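Local coordinates for protein formate dehydrogenase (PDB 1QP8) that probably reduces glyoxylate or hydroxypyruvate as a D-2-hydroxyacid dehydrogenase relative, and binds NADPH between its two domains, at residues Arg18-Lys22 and Leu282-Thr287; Thr74-Ala79 and Arg292-Lys296; Asn78-Asn82 and Gln273-Ala278. All blocks are in the same frame, centred on the assembly; numbering follows the deposited sequence.

Contact 1. Residues Arg18-Lys22 and Leu282-Thr287; sequences RKYFK and LITYAT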
loop_
_atom_site.group_PDB
_atom_site.type_symbol
_atom_site.label_atom_id
_atom_site.label_comp_id
_atom_site.label_asym_id
_atom_site.label_seq_id
_atom_site.Cartn_x
_atom_site.Cartn_y
_atom_site.Cartn_z
ATOM N N ARG A 18 12.454 13.063 35.592
ATOM C CA ARG A 18 12.725 13.747 36.853
ATOM C C ARG A 18 12.474 12.895 38.089
ATOM O O ARG A 18 12.992 13.193 39.163
ATOM C CB ARG A 18 11.927 15.044 36.932
ATOM C CG ARG A 18 12.386 16.062 35.912
ATOM C CD ARG A 18 11.673 17.385 36.067
ATOM N NE ARG A 18 12.031 18.315 34.998
ATOM C CZ ARG A 18 11.484 19.518 34.845
ATOM N NH1 ARG A 18 10.556 19.936 35.696
ATOM N NH2 ARG A 18 11.850 20.297 33.834
ATOM N N LYS A 19 11.690 11.832 37.940
ATOM C CA LYS A 19 11.407 10.949 39.062
ATOM C C LYS A 19 12.568 9.976 39.251
ATOM O O LYS A 19 12.684 9.315 40.291
ATOM C CB LYS A 19 10.115 10.175 38.806
ATOM C CG LYS A 19 8.921 11.064 38.547
ATOM C CD LYS A 19 7.669 10.246 38.305
ATOM C CE LYS A 19 6.460 11.153 38.054
ATOM N NZ LYS A 19 5.151 10.417 37.980
ATOM N N TYR A 20 13.441 9.903 38.243
ATOM C CA TYR A 20 14.582 8.993 38.291
ATOM C C TYR A 20 15.962 9.608 38.207
ATOM O O TYR A 20 16.905 9.057 38.755
ATOM C CB TYR A 20 14.473 7.946 37.186
ATOM C CG TYR A 20 13.332 6.998 37.388
ATOM C CD1 TYR A 20 12.063 7.291 36.893
ATOM C CD2 TYR A 20 13.498 5.847 38.145
ATOM C CE1 TYR A 20 10.981 6.464 37.166
ATOM C CE2 TYR A 20 12.435 5.017 38.419
ATOM C CZ TYR A 20 11.177 5.331 37.935
ATOM O OH TYR A 20 10.109 4.532 38.263
ATOM N N PHE A 21 16.089 10.741 37.533
ATOM C CA PHE A 21 17.401 11.348 37.364
ATOM C C PHE A 21 17.465 12.830 37.662
ATOM O O PHE A 21 16.464 13.477 37.918
ATOM C CB PHE A 21 17.884 11.187 35.911
ATOM C CG PHE A 21 17.802 9.788 35.380
ATOM C CD1 PHE A 21 16.605 9.288 34.892
ATOM C CD2 PHE A 21 18.925 8.967 35.375
ATOM C CE1 PHE A 21 16.529 7.993 34.405
ATOM C CE2 PHE A 21 18.855 7.679 34.893
ATOM C CZ PHE A 21 17.655 7.189 34.405
ATOM N N LYS A 22 18.684 13.345 37.624
ATOM C CA LYS A 22 18.922 14.758 37.769
ATOM C C LYS A 22 19.313 15.114 36.326
ATOM O O LYS A 22 20.433 14.854 35.878
ATOM C CB LYS A 22 20.086 15.049 38.708
ATOM C CG LYS A 22 20.488 16.516 38.636
ATOM C CD LYS A 22 21.652 16.890 39.532
ATOM C CE LYS A 22 21.925 18.392 39.409
ATOM N NZ LYS A 22 23.243 18.781 39.981
ATOM N N LEU A 282 15.475 3.468 29.465
ATOM C CA LEU A 282 16.493 4.088 30.272
ATOM C C LEU A 282 16.171 3.872 31.744
ATOM O O LEU A 282 17.059 3.620 32.563
ATOM C CB LEU A 282 16.524 5.564 29.911
ATOM C CG LEU A 282 17.540 6.525 30.487
ATOM C CD1 LEU A 282 18.844 5.825 30.641
ATOM C CD2 LEU A 282 17.651 7.743 29.552
ATOM N N ILE A 283 14.887 3.946 32.072
ATOM C CA ILE A 283 14.442 3.773 33.442
ATOM C C ILE A 283 14.645 2.348 33.929
ATOM O O ILE A 283 15.002 2.137 35.096
ATOM C CB ILE A 283 12.965 4.174 33.586
ATOM C CG1 ILE A 283 12.834 5.676 33.355
ATOM C CG2 ILE A 283 12.452 3.821 34.961
ATOM C CD1 ILE A 283 11.420 6.155 33.282
ATOM N N THR A 284 14.418 1.364 33.053
ATOM C CA THR A 284 14.626 -0.014 33.478
ATOM C C THR A 284 16.116 -0.209 33.692
ATOM O O THR A 284 16.536 -1.023 34.509
ATOM C CB THR A 284 14.111 -1.062 32.469
ATOM O OG1 THR A 284 15.180 -1.959 32.145
ATOM C CG2 THR A 284 13.551 -0.404 31.219
ATOM N N TYR A 285 16.923 0.540 32.957
ATOM C CA TYR A 285 18.350 0.448 33.169
ATOM C C TYR A 285 18.599 1.045 34.550
ATOM O O TYR A 285 19.282 0.462 35.387
ATOM C CB TYR A 285 19.115 1.271 32.147
ATOM C CG TYR A 285 20.513 1.584 32.624
ATOM C CD1 TYR A 285 21.532 0.641 32.516
ATOM C CD2 TYR A 285 20.798 2.805 33.239
ATOM C CE1 TYR A 285 22.799 0.897 33.009
ATOM C CE2 TYR A 285 22.054 3.074 33.735
ATOM C CZ TYR A 285 23.054 2.116 33.619
ATOM O OH TYR A 285 24.312 2.375 34.107
ATOM N N ALA A 286 18.031 2.223 34.778
ATOM C CA ALA A 286 18.188 2.925 36.048
ATOM C C ALA A 286 17.754 2.093 37.248
ATOM O O ALA A 286 18.411 2.098 38.280
ATOM C CB ALA A 286 17.402 4.226 36.017
ATOM N N THR A 287 16.645 1.383 37.117
ATOM C CA THR A 287 16.154 0.572 38.212
ATOM C C THR A 287 16.793 -0.811 38.305
ATOM O O THR A 287 16.305 -1.679 39.029
ATOM C CB THR A 287 14.637 0.440 38.132
ATOM O OG1 THR A 287 14.244 0.149 36.790
ATOM C CG2 THR A 287 13.997 1.731 38.548
#

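Contact 2. Residues Thr74-Ala79 and Arg292-Lys296; sequences TVAGNA and RNIAK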
loop_
_atom_site.group_PDB
_atom_site.type_symbol
_atom_site.label_atom_id
_atom_site.label_comp_id
_atom_site.label_asym_id
_atom_site.label_seq_id
_atom_site.Cartn_x
_atom_site.Cartn_y
_atom_site.Cartn_z
ATOM N N THR A 74 28.364 0.894 26.990
ATOM C CA THR A 74 27.004 0.330 26.852
ATOM C C THR A 74 26.055 1.293 26.153
ATOM O O THR A 74 25.583 2.250 26.753
ATOM C CB THR A 74 26.340 0.025 28.210
ATOM O OG1 THR A 74 27.297 -0.574 29.090
ATOM C CG2 THR A 74 25.149 -0.908 28.022
ATOM N N VAL A 75 25.753 1.010 24.898
ATOM C CA VAL A 75 24.883 1.852 24.107
ATOM C C VAL A 75 23.633 1.088 23.722
ATOM O O VAL A 75 23.711 0.044 23.085
ATOM C CB VAL A 75 25.615 2.297 22.820
ATOM C CG1 VAL A 75 24.659 3.030 21.890
ATOM C CG2 VAL A 75 26.800 3.190 23.181
ATOM N N ALA A 76 22.471 1.584 24.117
ATOM C CA ALA A 76 21.229 0.910 23.743
ATOM C C ALA A 76 20.495 1.851 22.826
ATOM O O ALA A 76 20.473 3.059 23.052
ATOM C CB ALA A 76 20.362 0.616 24.973
ATOM N N GLY A 77 19.900 1.317 21.777
ATOM C CA GLY A 77 19.163 2.191 20.893
ATOM C C GLY A 77 17.677 1.884 20.972
ATOM O O GLY A 77 17.220 1.085 21.797
ATOM N N ASN A 78 16.903 2.573 20.155
ATOM C CA ASN A 78 15.492 2.287 20.089
ATOM C C ASN A 78 15.440 1.256 18.960
ATOM O O ASN A 78 16.487 0.748 18.538
ATOM C CB ASN A 78 14.706 3.537 19.720
ATOM C CG ASN A 78 13.767 4.005 20.836
ATOM O OD1 ASN A 78 13.179 3.192 21.560
ATOM N ND2 ASN A 78 13.604 5.321 20.958
ATOM N N ALA A 79 14.240 0.957 18.476
ATOM C CA ALA A 79 14.019 -0.014 17.390
ATOM C C ALA A 79 12.659 -0.590 17.670
ATOM O O ALA A 79 12.440 -1.116 18.748
ATOM C CB ALA A 79 15.069 -1.168 17.394
ATOM N N ARG A 292 16.588 -2.926 26.761
ATOM C CA ARG A 292 16.493 -3.547 25.448
ATOM C C ARG A 292 17.413 -2.864 24.434
ATOM O O ARG A 292 17.883 -1.742 24.651
ATOM C CB ARG A 292 15.052 -3.496 24.946
ATOM C CG ARG A 292 14.105 -4.304 25.796
ATOM C CD ARG A 292 12.745 -4.440 25.138
ATOM N NE ARG A 292 11.913 -5.419 25.837
ATOM C CZ ARG A 292 10.675 -5.756 25.476
ATOM N NH1 ARG A 292 10.108 -5.195 24.413
ATOM N NH2 ARG A 292 10.004 -6.658 26.183
ATOM N N ASN A 293 17.693 -3.560 23.339
ATOM C CA ASN A 293 18.504 -3.003 22.278
ATOM C C ASN A 293 19.927 -2.632 22.606
ATOM O O ASN A 293 20.442 -1.634 22.081
ATOM C CB ASN A 293 17.799 -1.789 21.721
ATOM C CG ASN A 293 16.462 -2.132 21.157
ATOM O OD1 ASN A 293 16.373 -2.878 20.189
ATOM N ND2 ASN A 293 15.409 -1.614 21.760
ATOM N N ILE A 294 20.573 -3.411 23.465
ATOM C CA ILE A 294 21.961 -3.122 23.803
ATOM C C ILE A 294 22.772 -3.355 22.528
ATOM O O ILE A 294 22.689 -4.416 21.905
ATOM C CB ILE A 294 22.478 -4.073 24.892
ATOM C CG1 ILE A 294 21.648 -3.906 26.175
ATOM C CG2 ILE A 294 23.959 -3.851 25.114
ATOM C CD1 ILE A 294 21.885 -2.624 26.925
ATOM N N ALA A 295 23.556 -2.367 22.128
ATOM C CA ALA A 295 24.362 -2.502 20.926
ATOM C C ALA A 295 25.564 -3.400 21.136
ATOM O O ALA A 295 26.175 -3.417 22.209
ATOM C CB ALA A 295 24.833 -1.144 20.466
ATOM N N LYS A 296 25.897 -4.147 20.091
ATOM C CA LYS A 296 27.059 -5.026 20.102
ATOM C C LYS A 296 28.125 -4.181 19.394
ATOM O O LYS A 296 28.126 -4.056 18.176
ATOM C CB LYS A 296 26.745 -6.294 19.313
ATOM C CG LYS A 296 27.877 -7.270 19.217
ATOM C CD LYS A 296 27.472 -8.490 18.413
ATOM C CE LYS A 296 28.677 -9.372 18.145
ATOM N NZ LYS A 296 28.317 -10.651 17.480
#

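Contact 3. Residues Asn78-Asn82 and Gln273-Ala278; sequences NAGSN and QMVMEA. With NDP (NADPH dihydro-nicotinamide-adenine-dinucleotide phosphate), chain C.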
loop_
_atom_site.group_PDB
_atom_site.type_symbol
_atom_site.label_atom_id
_atom_site.label_comp_id
_atom_site.label_asym_id
_atom_site.label_seq_id
_atom_site.Cartn_x
_atom_site.Cartn_y
_atom_site.Cartn_z
ATOM N N ASN A 78 16.903 2.573 20.155
ATOM C CA ASN A 78 15.492 2.287 20.089
ATOM C C ASN A 78 15.440 1.256 18.960
ATOM O O ASN A 78 16.487 0.748 18.538
ATOM C CB ASN A 78 14.706 3.537 19.720
ATOM C CG ASN A 78 13.767 4.005 20.836
ATOM O OD1 ASN A 78 13.179 3.192 21.560
ATOM N ND2 ASN A 78 13.604 5.321 20.958
ATOM N N ALA A 79 14.240 0.957 18.476
ATOM C CA ALA A 79 14.019 -0.014 17.390
ATOM C C ALA A 79 12.659 -0.590 17.670
ATOM O O ALA A 79 12.440 -1.116 18.748
ATOM C CB ALA A 79 15.069 -1.168 17.394
ATOM N N GLY A 80 11.751 -0.512 16.711
ATOM C CA GLY A 80 10.414 -1.012 16.959
ATOM C C GLY A 80 9.637 0.120 17.597
ATOM O O GLY A 80 8.429 0.040 17.790
ATOM N N SER A 81 10.346 1.188 17.934
ATOM C CA SER A 81 9.704 2.340 18.536
ATOM C C SER A 81 8.947 3.035 17.428
ATOM O O SER A 81 7.992 3.768 17.686
ATOM C CB SER A 81 10.741 3.268 19.161
ATOM O OG SER A 81 11.934 3.250 18.406
ATOM N N ASN A 82 9.375 2.788 16.190
ATOM C CA ASN A 82 8.714 3.366 15.016
ATOM C C ASN A 82 8.477 2.280 13.956
ATOM O O ASN A 82 8.229 2.570 12.788
ATOM C CB ASN A 82 9.552 4.508 14.437
ATOM C CG ASN A 82 10.943 4.075 14.061
ATOM O OD1 ASN A 82 11.743 4.873 13.576
ATOM N ND2 ASN A 82 11.246 2.806 14.283
ATOM N N GLN A 273 6.453 9.166 20.706
ATOM C CA GLN A 273 6.438 7.776 21.126
ATOM C C GLN A 273 7.860 7.212 21.222
ATOM O O GLN A 273 8.213 6.562 22.210
ATOM C CB GLN A 273 5.622 6.934 20.167
ATOM C CG GLN A 273 5.422 5.549 20.687
ATOM C CD GLN A 273 4.925 4.613 19.626
ATOM O OE1 GLN A 273 3.900 4.865 18.980
ATOM N NE2 GLN A 273 5.645 3.513 19.434
HETATM N N MSE A 274 8.679 7.456 20.200
HETATM C CA MSE A 274 10.049 6.984 20.220
HETATM C C MSE A 274 10.710 7.486 21.500
HETATM O O MSE A 274 11.408 6.744 22.188
HETATM C CB MSE A 274 10.802 7.496 18.999
HETATM C CG MSE A 274 10.457 6.778 17.706
HETATM SE SE MSE A 274 11.096 7.668 16.255
HETATM C CE MSE A 274 12.906 7.410 16.371
ATOM N N VAL A 275 10.472 8.744 21.838
ATOM C CA VAL A 275 11.064 9.301 23.042
ATOM C C VAL A 275 10.516 8.654 24.301
ATOM O O VAL A 275 11.279 8.362 25.220
ATOM C CB VAL A 275 10.869 10.814 23.130
ATOM C CG1 VAL A 275 11.330 11.321 24.503
ATOM C CG2 VAL A 275 11.672 11.489 22.007
HETATM N N MSE A 276 9.212 8.391 24.350
HETATM C CA MSE A 276 8.693 7.761 25.548
HETATM C C MSE A 276 9.281 6.375 25.721
HETATM O O MSE A 276 9.671 5.982 26.828
HETATM C CB MSE A 276 7.170 7.724 25.538
HETATM C CG MSE A 276 6.552 9.034 26.026
HETATM SE SE MSE A 276 7.334 9.727 27.545
HETATM C CE MSE A 276 7.333 8.281 28.645
ATOM N N GLU A 277 9.400 5.645 24.622
ATOM C CA GLU A 277 9.957 4.304 24.694
ATOM C C GLU A 277 11.422 4.330 25.102
ATOM O O GLU A 277 11.894 3.438 25.804
ATOM C CB GLU A 277 9.791 3.597 23.362
ATOM C CG GLU A 277 9.195 2.236 23.527
ATOM C CD GLU A 277 8.586 1.737 22.250
ATOM O OE1 GLU A 277 7.574 2.331 21.808
ATOM O OE2 GLU A 277 9.123 0.756 21.682
ATOM N N ALA A 278 12.136 5.359 24.666
ATOM C CA ALA A 278 13.540 5.498 25.013
ATOM C C ALA A 278 13.628 5.776 26.507
ATOM O O ALA A 278 14.493 5.239 27.209
ATOM C CB ALA A 278 14.153 6.642 24.243
HETATM P PA NDP C . 16.309 -3.943 14.510
HETATM O O1A NDP C . 17.651 -3.312 14.705
HETATM O O2A NDP C . 15.714 -2.620 14.798
HETATM O O5B NDP C . 16.973 -4.617 13.158
HETATM C C5B NDP C . 17.476 -5.986 13.439
HETATM C C4B NDP C . 17.135 -6.942 12.239
HETATM O O4B NDP C . 18.025 -6.796 11.065
HETATM C C3B NDP C . 17.307 -8.474 12.586
HETATM O O3B NDP C . 16.579 -9.262 11.661
HETATM C C2B NDP C . 18.831 -8.544 12.489
HETATM O O2B NDP C . 19.548 -9.722 12.556
HETATM C C1B NDP C . 19.060 -7.797 11.241
HETATM N N9A NDP C . 20.415 -7.380 11.086
HETATM C C8A NDP C . 21.176 -6.477 11.781
HETATM N N7A NDP C . 22.409 -6.368 11.285
HETATM C C5A NDP C . 22.413 -7.248 10.231
HETATM C C6A NDP C . 23.440 -7.616 9.286
HETATM N N6A NDP C . 24.660 -7.051 9.369
HETATM N N1A NDP C . 23.117 -8.566 8.325
HETATM C C2A NDP C . 21.838 -9.108 8.318
HETATM N N3A NDP C . 20.847 -8.829 9.148
HETATM C C4A NDP C . 21.206 -7.867 10.076
HETATM O O3 NDP C . 15.217 -3.757 13.399
HETATM P PN NDP C . 14.367 -2.653 12.530
HETATM O O1N NDP C . 13.419 -3.317 11.606
HETATM O O2N NDP C . 13.665 -1.664 13.410
HETATM O O5D NDP C . 15.503 -1.810 11.656
HETATM C C5D NDP C . 16.214 -0.738 12.320
HETATM C C4D NDP C . 17.093 -0.074 11.246
HETATM O O4D NDP C . 16.240 0.509 10.231
HETATM C C3D NDP C . 17.910 1.071 11.842
HETATM O O3D NDP C . 19.134 0.551 12.333
HETATM C C2D NDP C . 18.024 2.041 10.635
HETATM O O2D NDP C . 19.213 1.795 9.868
HETATM C C1D NDP C . 16.705 1.828 9.854
HETATM N N1N NDP C . 15.637 2.893 10.164
HETATM C C2N NDP C . 15.204 3.686 9.046
HETATM C C3N NDP C . 14.220 4.669 9.317
HETATM C C7N NDP C . 13.723 5.556 8.110
HETATM O O7N NDP C . 12.753 6.268 8.296
HETATM N N7N NDP C . 14.410 5.466 6.939
HETATM C C4N NDP C . 13.634 4.919 10.617
HETATM C C5N NDP C . 14.164 4.047 11.634
HETATM C C6N NDP C . 15.107 3.080 11.462
HETATM P P2B NDP C . 20.150 -10.082 14.104
HETATM O O1X NDP C . 20.853 -11.354 13.700
HETATM O O2X NDP C . 21.026 -8.917 14.401
HETATM O O3X NDP C . 18.975 -10.202 14.951
#

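Contact 1. Residues Arg18-Lys22 and Leu282-Thr287
Tyr20 and Phe21 pack against Leu282, Ile283, Ala286 and Thr287 in an apolar contact between a turn near the N-terminus and the last turn of helix 268-286. The backbones stay well separated, the closest pair of CA atoms being Tyr20 and Ile283 at 7.1 Å, and the interface consists of side chains. The clearest element is a CH-pi contact: CG2 of Ile283 stands 3.6 Å from the centroid of the Tyr20 ring and only 12° off the ring normal, so this methyl sits over the middle of one face. Tyr20 holds its ring beside the backbone N and anti to the carbonyl carbon (chi1 -67°), which brings the ring to the helix, where the Ile283 side chain meets it at about a right angle. The other branch of Ile283 reaches the ring further back, with CD1 3.8 Å from Tyr20 CD1. Thr287 adds a methyl obliquely at the CE2 corner of the ring, its CG2 3.6 Å from Tyr20 CE2. The hydroxyl of Thr287 is turned into its own helix end, where OG1 lies 2.7 Å from Ile283 O in a hydrogen bond. That carbonyl also accepts from Thr287 N, so two bonds fix the position of the threonine. Phe21 goes in deeper and presents the end of its ring: Phe21 CZ meets Ala286 CB and lies 4.0 Å from Leu282 CG, while CG1 of Ile283 approaches the ring edge more distantly. Behind these residues, Phe21 also rests on Met1 and on Leu3 of strand 2-4, and Leu282 touches Leu3, Leu36 and Phe53. The contact thus seats the end of helix 268-286 beside the parallel strands 2-4 and 22-24, on the turn that joins helix 11-18 to strand 22-24.

Contact 2. Residues Thr74-Ala79 and Arg292-Lys296
Asn293 has its CG beside the backbone N and anti to the carbonyl carbon (chi1 -61°), which sets its amide alongside Gly77, Asn78 and Ala79, while Ile294 bends its CD1 back over Thr74 and Ala76. The two backbones form an isolated beta bridge in which Ala76 and Ile294 are an antiparallel-type, non-hydrogen-bonded pair, their CA atoms 4.1 Å apart. Evidence for this comes from the flanking bonds: Ala295 N donates to Val75 O over 2.6 Å, nearly straight at 163°, and Gly77 N donates to Asn293 O over 3.0 Å. The pairing goes no further, as the end-to-end directions of the segments differ by 114° and the chains diverge beyond the bridge. On its other side strand 75-76 pairs with strand 54-55, so residues 292-296 attach to the outer margin of that small parallel sheet. Asn293 O has a second neighbour in Ala76 CA, a CA-H...O contact of 3.1 Å. From the Asn293 amide, OD1 lies 3.5 Å from the CB of Ala79, whose methyl also touches NADPH. Replacing Asn293 by an alanine takes away the whole amide, and the Ala79 methyl would probably lose its neighbour on this side, leaving a gap beside the cofactor-binding loop. Val75 and Ala295 meet through their CB atoms, with Val75 also packed on Leu64 and Trp66. At the opposite end of the bridge, the CD1 of Ile294 lies 3.8 Å from Thr74 CG2.

Contact 3. Residues Asn78-Asn82 and Gln273-Ala278
The loop 78-82 borders the NADPH pocket, and this contact holds its back against helix 268-286: Asn78, Ser81 and Asn82 meet Met274, Glu277 and Ala278. Asn78 supplies the polar anchor. Its ND2 donates to Met274 O over 2.9 Å, lying 45° out of the carbonyl plane, while the helical donor Ala278 N reaches the same oxygen from the opposite face. The same ND2 is hydrogen-bonded to Val57 O, so the amide is gripped from two parts of the fold, and Ala278 CB packs 3.6 Å from Asn78 ND2. The CA atoms of Ser81 and Met274 come close across the contact, and Ser81 CB lies 3.8 Å from Met274 CG. The OG of Ser81, placed between the backbone N and the carbonyl carbon, turns back into the loop to accept from Ala79 N at 3.3 Å, a bond that helps to close the turn through Gly80. Glu277 reaches toward Ser81, its OE2 3.6 Å from Ser81 CA, and crosses the Asn78 side chain obliquely, with the carboxylate and amide planes 82° apart. Its other oxygen, OE1, accepts from Gln273 NE2 over 3.3 Å, one helical turn earlier, which probably helps to fix the carboxylate. The selenomethionine Met274 bends toward Asn82, bringing its SE 4.0 Å from Asn82 CB. In Asn82, the residue just before helix 83-98, OD1 lies between the selenium atom and the nicotinamide ring, 3.2 Å from NADPH C5N, while the methyl of Ala79 neighbours the phosphate oxygen O2A. A loop from the catalytic domain that reaches the nicotinamide while backed by the returning C-terminal helix is consistent with the interdomain cleft of D-2-hydroxyacid dehydrogenases.

In the fold
All three contacts lie on the same side of the chain's centre, in the part of the fold built from both ends of the chain. Contacts 1 and 3 use successive parts of helix 268-286, their centres about 16 Å apart, and contact 3 is nested inside the long loop that contact 1 closes. Contacts 2 and 3 start from the same strand-and-loop region, share Asn78 and Ala79, and have centres about 12 Å apart; the centres of contacts 1 and 2 are about 16 Å apart, and the two interleave along the chain. Together they tie the C-terminal residues to the N-terminal part, from the periphery at contact 1 to the cofactor-lining loop at contact 3.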